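Local coordinates for protein CbbY (Rhodobacter sphaeroides, PDB 4UAS) that hydrolyses xylulose-1,5-bisphosphate, a potent Rubisco inhibitor, to xylulose 5-phosphate and phosphate, as a magnesium-dependent phosphatase of the HAD superfamily, at residues Leu159-Leu164 and Lys185-Arg190; Arg182-Lys185 and Arg190-Val193. All coordinates share one frame; numbering follows the deposited sequence.

Contact 1: Leu159-Leu164 and Lys185-Arg190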
ATOM      1  N   LEU A 159      11.153   9.810  -2.987  1.00  7.84           N
ATOM      2  CA  LEU A 159      10.519  10.968  -2.322  1.00  8.39           C
ATOM      3  C   LEU A 159      10.592  10.789  -0.817  1.00  8.14           C
ATOM      4  O   LEU A 159      11.017  11.678  -0.077  1.00  9.65           O
ATOM      5  CB  LEU A 159       9.079  11.095  -2.821  1.00  8.98           C
ATOM      6  CG  LEU A 159       8.190  12.031  -2.017  1.00 11.07           C
ATOM      7  CD1 LEU A 159       8.710  13.411  -1.899  1.00 13.53           C
ATOM      8  CD2 LEU A 159       6.755  11.944  -2.485  1.00 12.16           C
ATOM      9  N   ALA A 160      10.144   9.620  -0.312  1.00  8.33           N
ATOM     10  CA  ALA A 160      10.125   9.379   1.101  1.00  9.09           C
ATOM     11  C   ALA A 160      11.511   9.514   1.699  1.00  9.11           C
ATOM     12  O   ALA A 160      11.674  10.081   2.800  1.00 10.19           O
ATOM     13  CB  ALA A 160       9.551   7.994   1.367  1.00  9.62           C
ATOM     14  N   LEU A 161      12.491   8.932   1.047  1.00  8.84           N
ATOM     15  CA  LEU A 161      13.879   9.008   1.559  1.00  9.04           C
ATOM     16  C   LEU A 161      14.406  10.440   1.582  1.00 10.50           C
ATOM     17  O   LEU A 161      15.148  10.817   2.517  1.00 11.55           O
ATOM     18  CB  LEU A 161      14.790   8.150   0.745  1.00  9.50           C
ATOM     19  CG  LEU A 161      14.650   6.643   0.963  1.00 10.28           C
ATOM     20  CD1 LEU A 161      15.361   5.894  -0.158  1.00 12.12           C
ATOM     21  CD2 LEU A 161      15.196   6.258   2.304  1.00 11.20           C
ATOM     22  N   ARG A 162      14.094  11.259   0.588  1.00 10.07           N
ATOM     23  CA  ARG A 162      14.497  12.646   0.585  1.00 10.63           C
ATOM     24  C   ARG A 162      13.889  13.364   1.780  1.00 11.03           C
ATOM     25  O   ARG A 162      14.539  14.165   2.473  1.00 13.12           O
ATOM     26  CB  ARG A 162      14.183  13.331  -0.742  1.00 12.60           C
ATOM     27  CG  ARG A 162      14.791  14.760  -0.748  1.00 12.92           C
ATOM     28  CD  ARG A 162      14.701  15.509  -2.007  1.00 19.91           C
ATOM     29  NE  ARG A 162      13.444  15.470  -2.423  1.00 17.35           N
ATOM     30  CZ  ARG A 162      12.857  14.688  -3.420  1.00 17.01           C
ATOM     31  NH1 ARG A 162      13.391  13.916  -4.361  1.00 20.50           N
ATOM     32  NH2 ARG A 162      11.624  14.806  -3.450  1.00 13.23           N
ATOM     33  N   GLU A 163      12.608  13.148   2.030  1.00 10.74           N
ATOM     34  CA  GLU A 163      11.926  13.788   3.150  1.00 11.20           C
ATOM     35  C   GLU A 163      12.442  13.300   4.483  1.00 12.11           C
ATOM     36  O   GLU A 163      12.562  14.090   5.411  1.00 16.18           O
ATOM     37  CB  GLU A 163      10.414  13.609   3.051  1.00 12.10           C
ATOM     38  CG  GLU A 163       9.831  14.370   1.893  1.00 14.90           C
ATOM     39  CD  GLU A 163       8.360  14.565   1.870  1.00 21.98           C
ATOM     40  OE1 GLU A 163       7.942  15.660   2.279  1.00 30.04           O
ATOM     41  OE2 GLU A 163       7.684  13.657   1.457  1.00 35.24           O
ATOM     42  N   LEU A 164      12.765  12.011   4.604  1.00 12.63           N
ATOM     43  CA  LEU A 164      13.351  11.470   5.810  1.00 13.23           C
ATOM     44  C   LEU A 164      14.740  11.977   6.050  1.00 15.40           C
ATOM     45  O   LEU A 164      15.170  12.045   7.233  1.00 16.35           O
ATOM     46  CB  LEU A 164      13.434   9.932   5.730  1.00 12.58           C
ATOM     47  CG  LEU A 164      12.135   9.165   5.925  1.00 14.24           C
ATOM     48  CD1 LEU A 164      12.306   7.727   5.420  1.00 14.10           C
ATOM     49  CD2 LEU A 164      11.651   9.169   7.399  1.00 17.69           C
ATOM     50  N   LYS A 185      13.736  -1.749  -4.214  1.00  7.70           N
ATOM     51  CA  LYS A 185      15.092  -2.084  -4.652  1.00  8.26           C
ATOM     52  C   LYS A 185      15.684  -1.031  -5.566  1.00  9.11           C
ATOM     53  O   LYS A 185      16.879  -0.700  -5.489  1.00 10.18           O
ATOM     54  CB  LYS A 185      15.114  -3.467  -5.294  1.00  9.63           C
ATOM     55  CG  LYS A 185      14.925  -4.586  -4.319  1.00 11.85           C
ATOM     56  CD  LYS A 185      16.332  -4.796  -3.622  1.00 16.15           C
ATOM     57  CE  LYS A 185      16.198  -5.545  -2.353  1.00 18.17           C
ATOM     58  NZ  LYS A 185      17.593  -5.858  -1.858  1.00 19.78           N
ATOM     59  N   GLY A 186      14.862  -0.450  -6.442  1.00  8.85           N
ATOM     60  CA  GLY A 186      15.301   0.651  -7.324  1.00  8.89           C
ATOM     61  C   GLY A 186      15.709   1.892  -6.579  1.00 10.44           C
ATOM     62  O   GLY A 186      16.472   2.691  -7.087  1.00 13.13           O
ATOM     63  N   ALA A 187      15.179   2.080  -5.363  1.00  9.37           N
ATOM     64  CA  ALA A 187      15.543   3.183  -4.493  1.00  9.20           C
ATOM     65  C   ALA A 187      16.737   2.848  -3.602  1.00  9.78           C
ATOM     66  O   ALA A 187      17.113   3.626  -2.763  1.00 11.44           O
ATOM     67  CB  ALA A 187      14.330   3.612  -3.676  1.00  9.27           C
ATOM     68  N   GLY A 188      17.350   1.682  -3.812  1.00 10.00           N
ATOM     69  CA  GLY A 188      18.535   1.278  -3.069  1.00 10.68           C
ATOM     70  C   GLY A 188      18.255   0.664  -1.720  1.00 11.10           C
ATOM     71  O   GLY A 188      19.164   0.552  -0.887  1.00 12.28           O
ATOM     72  N   LEU A 189      17.007   0.261  -1.466  1.00  9.99           N
ATOM     73  CA  LEU A 189      16.610  -0.228  -0.147  1.00  9.45           C
ATOM     74  C   LEU A 189      16.627  -1.741  -0.088  1.00 11.22           C
ATOM     75  O   LEU A 189      16.136  -2.434  -0.972  1.00 12.55           O
ATOM     76  CB  LEU A 189      15.150   0.238   0.129  1.00  8.80           C
ATOM     77  CG  LEU A 189      15.013   1.737   0.357  1.00  9.21           C
ATOM     78  CD1 LEU A 189      13.592   2.146   0.217  1.00 10.00           C
ATOM     79  CD2 LEU A 189      15.540   2.110   1.715  1.00 11.17           C
ATOM     80  N   ARG A 190      17.119  -2.225   1.024  1.00 10.24           N
ATOM     81  CA  ARG A 190      16.784  -3.572   1.439  1.00  9.89           C
ATOM     82  C   ARG A 190      15.290  -3.679   1.678  1.00  8.99           C
ATOM     83  O   ARG A 190      14.638  -2.728   2.113  1.00  9.67           O
ATOM     84  CB  ARG A 190      17.568  -3.964   2.642  1.00 13.28           C
ATOM     85  CG  ARG A 190      19.115  -4.187   2.261  1.00 17.66           C
ATOM     86  CD  ARG A 190      19.998  -4.769   3.322  1.00 21.55           C
ATOM     87  NE  ARG A 190      19.782  -3.970   4.537  1.00 23.66           N
ATOM     88  CZ  ARG A 190      19.137  -4.346   5.644  1.00 23.92           C
ATOM     89  NH1 ARG A 190      18.494  -5.514   5.645  1.00 25.01           N
ATOM     90  NH2 ARG A 190      19.040  -3.501   6.691  1.00 32.51           N
TER
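Leu161 meets Ala187 and Leu189 in a small apolar contact between helix 155-164 and the turn that ends helix 178-186. Both helices belong to the Rossmann-like core of the HAD phosphatase, where helices pack against a parallel sheet. The turn leads into strand 190-193. A Schellman motif shapes it. Gly188 is the C' residue with positive phi, its N bonded to Lys185 O at 3.0 Å, while Leu189 N returns to Ala184 O. This closure stops the helix and brings Ala187 and Leu189 round to the same leucine.

The two backbones stay well apart. The nearest CA atoms, those of Leu161 and Ala187, are 8.6 Å from each other. One methyl, CD1 of Leu161, bridges the gap. In Leu161, CG lies anti to the carbonyl carbon (chi1 -73°), and the branch runs out from the helix toward the turn. Leu189 reaches back from the other side, and the two leucines meet tip to tip. All three touching residues are buried, although the two segments bury just 104 Å² between them, so each is covered largely by other parts of the fold. Leu161 also packs on Pro168, and Tyr157 of the same helix touches both Ala187 and Leu189. The contact is structural packing, with the Leu189 side chain about 14 Å from the bound magnesium ion. Leu161 CD1 lies 4.2 Å from Leu189 CD1. It is 4.3 Å from Leu161 CD1 to Ala187 CB. The closest approach is from Leu161 CD1 to Ala187 O, at 3.9 Å.

Contact 2: Arg182-Lys185 and Arg190-Val193; sequences RAAK and RCIV
Ala184 and Cys191 make the apolar part of this contact. The CB of Ala184 points at the strand and sits 4.0 Å from Cys191 SG. It is nearly as close to Cys191 CB, at 4.1 Å, so the methyl lies about equally far from both ends of the CB-SG bond. Cys191 turns its CB toward the helix, and its SG is anti to the backbone N (chi1 -177°). Both residues are buried. Ala184 also touches Ala173 and Tyr157, and Cys191 touches Glu175.

These pairs lie within a beta-alpha-beta unit made of strand 171-175, helix 178-186 and strand 190-193. The unit is part of the HAD core, and the contact packs its helix onto its second strand. The nearest CA atoms, Ala184 to Cys191 and likewise Lys185 to Arg190, are 6.5 Å apart. The Cys191 side chain lies about 10 Å from the bound magnesium ion and does not take part in the metal site.

The remaining contacts come from the long arm of Lys185, which passes over Arg190 and Cys191. A bend at chi2 (-79°) folds the chain over, and the rest runs nearly extended. Its CE comes 4.1 Å from Cys191 N and 4.2 Å from Cys191 CB. The polar groups at this end find partners outside the two segments. Asp208 OD2 forms a salt bridge with Lys185 NZ and accepts a hydrogen bond from Cys191 N. Arg190 directs its CB away from the helix, and its NH2 bonds to Leu223 O. Across the contact, Lys185 NZ stands 4.1 Å from Arg190 CA.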
ATOM      1  N   ARG A 182      10.193  -4.251  -6.357  1.00  7.51           N
ATOM      2  CA  ARG A 182      10.977  -3.603  -7.411  1.00  7.70           C
ATOM      3  C   ARG A 182      11.199  -2.122  -7.129  1.00  7.49           C
ATOM      4  O   ARG A 182      12.295  -1.581  -7.361  1.00  7.74           O
ATOM      5  CB  ARG A 182      10.297  -3.777  -8.765  1.00  8.22           C
ATOM      6  CG  ARG A 182      10.316  -5.197  -9.283  1.00  9.81           C
ATOM      7  CD  ARG A 182       9.440  -5.368 -10.518  1.00 11.56           C
ATOM      8  NE  ARG A 182       9.956  -4.602 -11.617  1.00 12.74           N
ATOM      9  CZ  ARG A 182       9.265  -4.266 -12.684  1.00 11.95           C
ATOM     10  NH1 ARG A 182       8.007  -4.588 -12.796  1.00 13.31           N
ATOM     11  NH2 ARG A 182       9.879  -3.606 -13.617  1.00 13.94           N
ATOM     12  N   ALA A 183      10.163  -1.441  -6.661  1.00  7.25           N
ATOM     13  CA  ALA A 183      10.237  -0.021  -6.352  1.00  6.71           C
ATOM     14  C   ALA A 183      11.226   0.198  -5.237  1.00  7.17           C
ATOM     15  O   ALA A 183      12.053   1.136  -5.327  1.00  7.83           O
ATOM     16  CB  ALA A 183       8.867   0.481  -5.986  1.00  7.24           C
ATOM     17  N   ALA A 184      11.165  -0.595  -4.155  1.00  7.20           N
ATOM     18  CA  ALA A 184      12.100  -0.430  -3.070  1.00  7.76           C
ATOM     19  C   ALA A 184      13.522  -0.665  -3.497  1.00  8.19           C
ATOM     20  O   ALA A 184      14.436   0.101  -3.165  1.00  8.45           O
ATOM     21  CB  ALA A 184      11.705  -1.355  -1.913  1.00  7.53           C
ATOM     22  N   LYS A 185      13.736  -1.749  -4.214  1.00  7.70           N
ATOM     23  CA  LYS A 185      15.092  -2.084  -4.652  1.00  8.26           C
ATOM     24  C   LYS A 185      15.684  -1.031  -5.566  1.00  9.11           C
ATOM     25  O   LYS A 185      16.879  -0.700  -5.489  1.00 10.18           O
ATOM     26  CB  LYS A 185      15.114  -3.467  -5.294  1.00  9.63           C
ATOM     27  CG  LYS A 185      14.925  -4.586  -4.319  1.00 11.85           C
ATOM     28  CD  LYS A 185      16.332  -4.796  -3.622  1.00 16.15           C
ATOM     29  CE  LYS A 185      16.198  -5.545  -2.353  1.00 18.17           C
ATOM     30  NZ  LYS A 185      17.593  -5.858  -1.858  1.00 19.78           N
ATOM     31  N   ARG A 190      17.119  -2.225   1.024  1.00 10.24           N
ATOM     32  CA  ARG A 190      16.784  -3.572   1.439  1.00  9.89           C
ATOM     33  C   ARG A 190      15.290  -3.679   1.678  1.00  8.99           C
ATOM     34  O   ARG A 190      14.638  -2.728   2.113  1.00  9.67           O
ATOM     35  CB  ARG A 190      17.568  -3.964   2.642  1.00 13.28           C
ATOM     36  CG  ARG A 190      19.115  -4.187   2.261  1.00 17.66           C
ATOM     37  CD  ARG A 190      19.998  -4.769   3.322  1.00 21.55           C
ATOM     38  NE  ARG A 190      19.782  -3.970   4.537  1.00 23.66           N
ATOM     39  CZ  ARG A 190      19.137  -4.346   5.644  1.00 23.92           C
ATOM     40  NH1 ARG A 190      18.494  -5.514   5.645  1.00 25.01           N
ATOM     41  NH2 ARG A 190      19.040  -3.501   6.691  1.00 32.51           N
ATOM     42  N   CYS A 191      14.737  -4.850   1.388  1.00  8.74           N
ATOM     43  CA  CYS A 191      13.281  -4.984   1.384  1.00  8.45           C
ATOM     44  C   CYS A 191      12.895  -6.383   1.931  1.00  8.84           C
ATOM     45  O   CYS A 191      13.402  -7.394   1.481  1.00 10.65           O
ATOM     46  CB  CYS A 191      12.756  -4.809  -0.033  1.00  8.96           C
ATOM     47  SG  CYS A 191      10.947  -4.867  -0.164  1.00  9.38           S
ATOM     48  N   ILE A 192      12.054  -6.327   2.958  0.50  7.97           N
ATOM     49  CA  ILE A 192      11.431  -7.514   3.581  0.50  8.95           C
ATOM     50  C   ILE A 192      10.037  -7.664   3.003  0.50  8.31           C
ATOM     51  O   ILE A 192       9.244  -6.742   3.117  0.50  8.77           O
ATOM     52  CB  ILE A 192      11.228  -7.261   5.063  0.50 11.40           C
ATOM     53  CG1 ILE A 192      12.506  -6.731   5.718  0.50 10.63           C
ATOM     54  CG2 ILE A 192      10.738  -8.547   5.709  0.50 11.53           C
ATOM     55  CD1 ILE A 192      13.689  -7.625   5.503  0.50 14.22           C
ATOM     56  N   VAL A 193       9.759  -8.831   2.405  1.00  7.50           N
ATOM     57  CA  VAL A 193       8.490  -9.109   1.807  1.00  6.90           C
ATOM     58  C   VAL A 193       7.712 -10.122   2.649  1.00  7.19           C
ATOM     59  O   VAL A 193       8.254 -11.178   2.979  1.00  8.05           O
ATOM     60  CB  VAL A 193       8.625  -9.577   0.348  1.00  7.62           C
ATOM     61  CG1 VAL A 193       7.277  -9.982  -0.221  1.00  9.84           C
ATOM     62  CG2 VAL A 193       9.280  -8.531  -0.516  1.00  9.29           C
TER

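Following the chain from the N terminus, helix 155-164 is the first of these elements and carries one side of contact 1. The chain then runs through strand 171-175 into helix 178-186, whose residues 182-185 begin contact 2. The turn after this helix supplies the other side of contact 1 and closes a loop of 20 residues. Strand 190-193 follows and closes contact 2 over only four residues. The loops overlap rather than nest: contact 2 opens before contact 1 has closed and ends after it. The ranges share Lys185 and Arg190, which touch across contact 2 alone. Contact 1 ties the exit turn to helix 155-164, and contact 2 ties helix 178-186 to strand 190-193.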